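Local coordinates for putative hemin transport system, substrate-binding protein (Burkholderia cenocepacia J2315, PDB 5GIZ) that binds heme in the periplasm and probably delivers it to a membrane transporter for uptake into the cell, at residues Gly167-Ala172 and Gly187-Lys192; Arg7-Gly12 and Leu65-Val70. All coordinates share one frame; numbering follows the deposited sequence. Where two conformers were deposited one is given.

Contact 1 of 2, residues Gly167-Ala172 and Gly187-Lys192; sequences GQRTAA and GFDHYK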
loop_
_atom_site.group_PDB
_atom_site.type_symbol
_atom_site.label_atom_id
_atom_site.label_comp_id
_atom_site.label_asym_id
_atom_site.label_seq_id
_atom_site.Cartn_x
_atom_site.Cartn_y
_atom_site.Cartn_z
ATOM N N GLY A 167 4.796 -5.296 -12.747
ATOM C CA GLY A 167 6.014 -6.060 -12.901
ATOM C C GLY A 167 6.811 -6.030 -11.607
ATOM O O GLY A 167 6.252 -6.026 -10.515
ATOM N N GLN A 168 8.133 -6.072 -11.734
ATOM C CA GLN A 168 8.977 -6.040 -10.565
ATOM C C GLN A 168 9.114 -4.615 -10.001
ATOM O O GLN A 168 8.674 -3.632 -10.622
ATOM C CB GLN A 168 10.320 -6.678 -10.896
ATOM C CG GLN A 168 10.252 -8.215 -10.954
ATOM C CD GLN A 168 9.400 -8.775 -12.081
ATOM O OE1 GLN A 168 9.745 -8.706 -13.267
ATOM N NE2 GLN A 168 8.257 -9.365 -11.701
ATOM N N ARG A 169 9.719 -4.523 -8.816
ATOM C CA ARG A 169 9.930 -3.240 -8.113
ATOM C C ARG A 169 8.608 -2.573 -7.819
ATOM O O ARG A 169 8.513 -1.340 -7.733
ATOM C CB ARG A 169 10.810 -2.277 -8.897
ATOM C CG ARG A 169 12.227 -2.768 -9.115
ATOM C CD ARG A 169 12.955 -1.580 -9.710
ATOM N NE ARG A 169 14.346 -1.825 -10.082
ATOM C CZ ARG A 169 15.387 -1.174 -9.570
ATOM N NH1 ARG A 169 15.229 -0.228 -8.639
ATOM N NH2 ARG A 169 16.597 -1.476 -9.995
ATOM N N THR A 170 7.573 -3.393 -7.609
ATOM C CA THR A 170 6.244 -2.878 -7.235
ATOM C C THR A 170 5.821 -3.462 -5.874
ATOM O O THR A 170 6.248 -4.551 -5.441
ATOM C CB THR A 170 5.148 -3.199 -8.245
ATOM O OG1 THR A 170 5.042 -4.629 -8.368
ATOM C CG2 THR A 170 5.434 -2.592 -9.565
ATOM N N ALA A 171 4.867 -2.764 -5.236
ATOM C CA ALA A 171 4.262 -3.258 -4.003
ATOM C C ALA A 171 3.598 -4.603 -4.274
ATOM O O ALA A 171 3.699 -5.523 -3.485
ATOM C CB ALA A 171 3.214 -2.253 -3.488
ATOM N N ALA A 172 2.840 -4.683 -5.375
ATOM C CA ALA A 172 2.133 -5.905 -5.702
ATOM C C ALA A 172 3.069 -7.113 -5.880
ATOM O O ALA A 172 2.779 -8.198 -5.399
ATOM C CB ALA A 172 1.302 -5.709 -6.969
ATOM N N GLY A 187 10.130 -9.681 -16.205
ATOM C CA GLY A 187 10.974 -9.091 -17.254
ATOM C C GLY A 187 10.902 -7.584 -17.423
ATOM O O GLY A 187 11.545 -7.024 -18.308
ATOM N N PHE A 188 10.140 -6.899 -16.578
ATOM C CA PHE A 188 10.108 -5.460 -16.578
ATOM C C PHE A 188 9.792 -4.970 -15.170
ATOM O O PHE A 188 9.228 -5.715 -14.350
ATOM C CB PHE A 188 9.051 -4.923 -17.552
ATOM C CG PHE A 188 7.637 -5.308 -17.194
ATOM C CD1 PHE A 188 7.137 -6.520 -17.593
ATOM C CD2 PHE A 188 6.832 -4.453 -16.492
ATOM C CE1 PHE A 188 5.828 -6.896 -17.262
ATOM C CE2 PHE A 188 5.542 -4.808 -16.154
ATOM C CZ PHE A 188 5.030 -6.027 -16.535
ATOM N N ASP A 189 10.113 -3.707 -14.919
ATOM C CA ASP A 189 9.808 -3.035 -13.660
ATOM C C ASP A 189 8.595 -2.131 -13.798
ATOM O O ASP A 189 8.298 -1.634 -14.891
ATOM C CB ASP A 189 10.991 -2.196 -13.205
ATOM C CG ASP A 189 12.193 -3.049 -12.895
ATOM O OD1 ASP A 189 12.020 -4.266 -12.630
ATOM O OD2 ASP A 189 13.320 -2.521 -12.959
ATOM N N HIS A 190 7.950 -1.884 -12.656
ATOM C CA HIS A 190 6.853 -0.954 -12.526
ATOM C C HIS A 190 5.654 -1.447 -13.265
ATOM O O HIS A 190 5.467 -2.672 -13.379
ATOM C CB HIS A 190 7.293 0.473 -12.877
ATOM C CG HIS A 190 8.593 0.826 -12.223
ATOM N ND1 HIS A 190 8.773 0.713 -10.859
ATOM C CD2 HIS A 190 9.788 1.186 -12.737
ATOM C CE1 HIS A 190 10.023 1.018 -10.562
ATOM N NE2 HIS A 190 10.656 1.320 -11.682
ATOM N N TYR A 191 4.774 -0.543 -13.651
ATOM C CA TYR A 191 3.518 -0.920 -14.295
ATOM C C TYR A 191 3.653 -0.804 -15.798
ATOM O O TYR A 191 4.331 0.104 -16.291
ATOM C CB TYR A 191 2.384 -0.043 -13.740
ATOM C CG TYR A 191 1.937 -0.446 -12.344
ATOM C CD1 TYR A 191 1.031 -1.474 -12.191
ATOM C CD2 TYR A 191 2.401 0.200 -11.193
ATOM C CE1 TYR A 191 0.596 -1.861 -10.952
ATOM C CE2 TYR A 191 1.974 -0.198 -9.934
ATOM C CZ TYR A 191 1.071 -1.243 -9.836
ATOM O OH TYR A 191 0.565 -1.701 -8.632
ATOM N N LYS A 192 3.018 -1.691 -16.557
ATOM C CA LYS A 192 2.980 -1.570 -18.006
ATOM C C LYS A 192 1.623 -2.066 -18.523
ATOM O O LYS A 192 1.025 -2.967 -17.896
ATOM C CB LYS A 192 4.187 -2.325 -18.607
ATOM C CG LYS A 192 3.903 -3.294 -19.742
ATOM C CD LYS A 192 4.926 -4.429 -19.849
ATOM C CE LYS A 192 6.358 -3.970 -20.003
ATOM N NZ LYS A 192 6.564 -3.315 -21.318
#

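Contact 2 of 2, residues Arg7-Gly12 and Leu65-Val70; sequences RVIVIG and LRPDLV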
loop_
_atom_site.group_PDB
_atom_site.type_symbol
_atom_site.label_atom_id
_atom_site.label_comp_id
_atom_site.label_asym_id
_atom_site.label_seq_id
_atom_site.Cartn_x
_atom_site.Cartn_y
_atom_site.Cartn_z
ATOM N N ARG A 7 1.376 20.443 15.411
ATOM C CA ARG A 7 0.368 20.127 14.385
ATOM C C ARG A 7 1.085 19.403 13.243
ATOM O O ARG A 7 2.059 19.909 12.687
ATOM C CB ARG A 7 -0.285 21.387 13.824
ATOM C CG ARG A 7 -1.138 22.123 14.849
ATOM C CD ARG A 7 -1.678 23.446 14.335
ATOM N NE ARG A 7 -2.557 23.291 13.190
ATOM C CZ ARG A 7 -3.829 22.935 13.262
ATOM N NH1 ARG A 7 -4.413 22.724 14.449
ATOM N NH2 ARG A 7 -4.528 22.809 12.150
ATOM N N VAL A 8 0.631 18.170 12.938
ATOM C CA VAL A 8 1.260 17.324 11.962
ATOM C C VAL A 8 0.355 17.047 10.772
ATOM O O VAL A 8 -0.818 16.722 10.942
ATOM C CB VAL A 8 1.716 16.013 12.640
ATOM C CG1 VAL A 8 2.395 15.103 11.636
ATOM C CG2 VAL A 8 2.604 16.287 13.830
ATOM N N ILE A 9 0.901 17.110 9.564
ATOM C CA ILE A 9 0.262 16.636 8.353
ATOM C C ILE A 9 1.012 15.414 7.832
ATOM O O ILE A 9 2.238 15.370 7.872
ATOM C CB ILE A 9 0.151 17.760 7.312
ATOM C CG1 ILE A 9 -0.829 18.825 7.844
ATOM C CG2 ILE A 9 -0.219 17.209 5.920
ATOM C CD1 ILE A 9 -0.927 20.053 6.974
ATOM N N VAL A 10 0.266 14.425 7.344
ATOM C CA VAL A 10 0.890 13.185 6.897
ATOM C C VAL A 10 0.458 12.929 5.455
ATOM O O VAL A 10 -0.725 13.023 5.136
ATOM C CB VAL A 10 0.513 12.012 7.827
ATOM C CG1 VAL A 10 1.229 10.733 7.392
ATOM C CG2 VAL A 10 0.818 12.354 9.273
ATOM N N ILE A 11 1.418 12.600 4.623
ATOM C CA ILE A 11 1.213 12.307 3.209
ATOM C C ILE A 11 1.604 10.880 2.984
ATOM O O ILE A 11 2.775 10.573 3.086
ATOM C CB ILE A 11 1.990 13.249 2.261
ATOM C CG1 ILE A 11 1.825 14.742 2.615
ATOM C CG2 ILE A 11 1.580 12.888 0.842
ATOM C CD1 ILE A 11 0.438 15.243 2.662
ATOM N N GLY A 12 0.641 10.033 2.615
ATOM C CA GLY A 12 0.869 8.647 2.361
ATOM C C GLY A 12 0.104 7.793 3.359
ATOM O O GLY A 12 0.340 7.828 4.561
ATOM N N LEU A 65 -3.512 24.743 6.909
ATOM C CA LEU A 65 -3.725 23.994 8.094
ATOM C C LEU A 65 -2.648 24.225 9.164
ATOM O O LEU A 65 -2.637 23.559 10.221
ATOM C CB LEU A 65 -3.871 22.502 7.774
ATOM C CG LEU A 65 -5.000 22.140 6.833
ATOM C CD1 LEU A 65 -4.958 20.648 6.541
ATOM C CD2 LEU A 65 -6.336 22.566 7.435
ATOM N N ARG A 66 -1.765 25.189 8.918
ATOM C CA ARG A 66 -0.739 25.576 9.897
ATOM C C ARG A 66 0.079 24.424 10.473
ATOM O O ARG A 66 0.185 24.254 11.677
ATOM C CB ARG A 66 -1.381 26.374 11.015
ATOM C CG ARG A 66 -2.129 27.591 10.499
ATOM C CD ARG A 66 -2.827 28.398 11.584
ATOM N NE ARG A 66 -3.913 27.623 12.121
ATOM C CZ ARG A 66 -3.900 26.961 13.268
ATOM N NH1 ARG A 66 -2.871 27.043 14.069
ATOM N NH2 ARG A 66 -4.949 26.227 13.582
ATOM N N PRO A 67 0.686 23.612 9.605
ATOM C CA PRO A 67 1.485 22.523 10.165
ATOM C C PRO A 67 2.760 23.011 10.799
ATOM O O PRO A 67 3.354 23.970 10.334
ATOM C CB PRO A 67 1.877 21.712 8.920
ATOM C CG PRO A 67 1.874 22.734 7.815
ATOM C CD PRO A 67 0.684 23.595 8.128
ATOM N N ASP A 68 3.225 22.294 11.821
ATOM C CA ASP A 68 4.585 22.394 12.319
ATOM C C ASP A 68 5.507 21.363 11.673
ATOM O O ASP A 68 6.735 21.543 11.628
ATOM C CB ASP A 68 4.607 22.145 13.830
ATOM C CG ASP A 68 3.825 23.167 14.582
ATOM O OD1 ASP A 68 3.983 24.415 14.295
ATOM O OD2 ASP A 68 2.945 22.814 15.395
ATOM N N LEU A 69 4.906 20.263 11.202
ATOM C CA LEU A 69 5.681 19.156 10.631
ATOM C C LEU A 69 4.846 18.429 9.605
ATOM O O LEU A 69 3.677 18.244 9.821
ATOM C CB LEU A 69 6.052 18.222 11.767
ATOM C CG LEU A 69 6.728 16.890 11.442
ATOM C CD1 LEU A 69 8.080 17.101 10.786
ATOM C CD2 LEU A 69 6.862 16.036 12.700
ATOM N N VAL A 70 5.474 17.989 8.519
ATOM C CA VAL A 70 4.888 17.152 7.509
ATOM C C VAL A 70 5.728 15.869 7.429
ATOM O O VAL A 70 6.935 15.937 7.240
ATOM C CB VAL A 70 4.860 17.840 6.115
ATOM C CG1 VAL A 70 4.408 16.871 5.043
ATOM C CG2 VAL A 70 4.038 19.121 6.129
#

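Contact 1 of 2, residues Gly167-Ala172 and Gly187-Lys192
The backbones of Gly167-Ala172 and Gly187-Lys192 meet in a single bridge at Gln168 and Asp189, where Gln168 N donates to Phe188 O (2.9 Å) and His190 N returns a nearly straight bond to Gln168 O (2.8 Å). Gly167 N adds a third bond, to His190 O nearly along its C=O axis. CE2 of the Phe188 ring comes within 3.5 Å of Gly167 CA. Gln168 bends at chi2 (66°), which turns OE1 onto Gly187 N in the carbonyl plane, while NE2 is held by Met185 O and Asp173 OD1. The contact continues the antiparallel pairing of strands 162-166 and 191-193 beyond their ends; Ala171, Ala172 and Tyr191 belong to the heme site. Thr170 is the N-cap of helix 171-178: OG1, placed between backbone N and carbonyl carbon (chi1 60°), accepts from Asp173 N and donates to Gly167 O, which leaves CG2 against His190 CA (3.7 Å) and over one face of the Tyr191 ring. Arg169 runs extended across Asp189, its guanidinium plane 58° from the carboxylate, in a salt bridge whose NE-OD2 hydrogen bond (3.1 Å) is weak. Arg169 CB also lies 3.8 Å from His190 CE1.

Contact 2 of 2, residues Arg7-Gly12 and Leu65-Val70
Backbone pairing between Arg7-Gly12 and Leu65-Val70 is parallel, with Val8 matched to Leu69 and Ile9 to Val70. Ile9 N donates to Leu69 O (3.0 Å, 166°), and Arg7 O is shared by Asp68 N in its carbonyl plane and Leu69 N nearly along its C=O axis. Asp68 also bonds through its side chain: OD2 accepts a hydrogen bond from Arg7 N at 2.8 Å, met from above the carboxylate plane, so the start of the strand pairing is tied from both directions.

The Arg7 guanidinium makes the other polar grip. Bent at chi3 (62°), the chain turns back so that NE and NH2 hold Leu65 O side-on, at 3.0 and 2.8 Å, with the oxygen in the guanidinium plane. The Arg66 guanidinium stacks on one face of this group, centres 4.0 Å apart and planes at 27°, NH2 lying over the middle; the carbonyl bonds presumably offset some of the like-charge repulsion.

Apolar contacts are made by Ile9, whose CD1 reaches Pro67 CB (3.8 Å) and Leu65 CB, and by Ile11, which crosses Val70 obliquely, CG1 to CG1 at 4.1 Å. Val8 and Leu69 share the opposite face of the sheet.

Strands 6-11 and 69-72 are the inner pair of a four-stranded parallel sheet, flanked by 30-35 and 91-94, and Leu62 of helix 59-64 packs on Ile9, Pro67 and Val70.

The two contacts lie on opposite sides of the chain's centre, 31 Å between their centres and about 13 Å between nearest atoms, and they do not touch. Contact 2 belongs to the parallel sheet of strands 6-11, 30-35, 69-72 and 91-94, contact 1 to the mixed sheet formed later in the chain, consistent with the two-lobed architecture of periplasmic binding proteins. Both approach the heme site: in contact 1 the Tyr191 side chain is about 10 Å from that of the iron ligand Tyr53, whereas in contact 2 the Ile11 side chain is about 4 Å from that of Gln54, a heme-binding residue. No heme is bound in this apo chain.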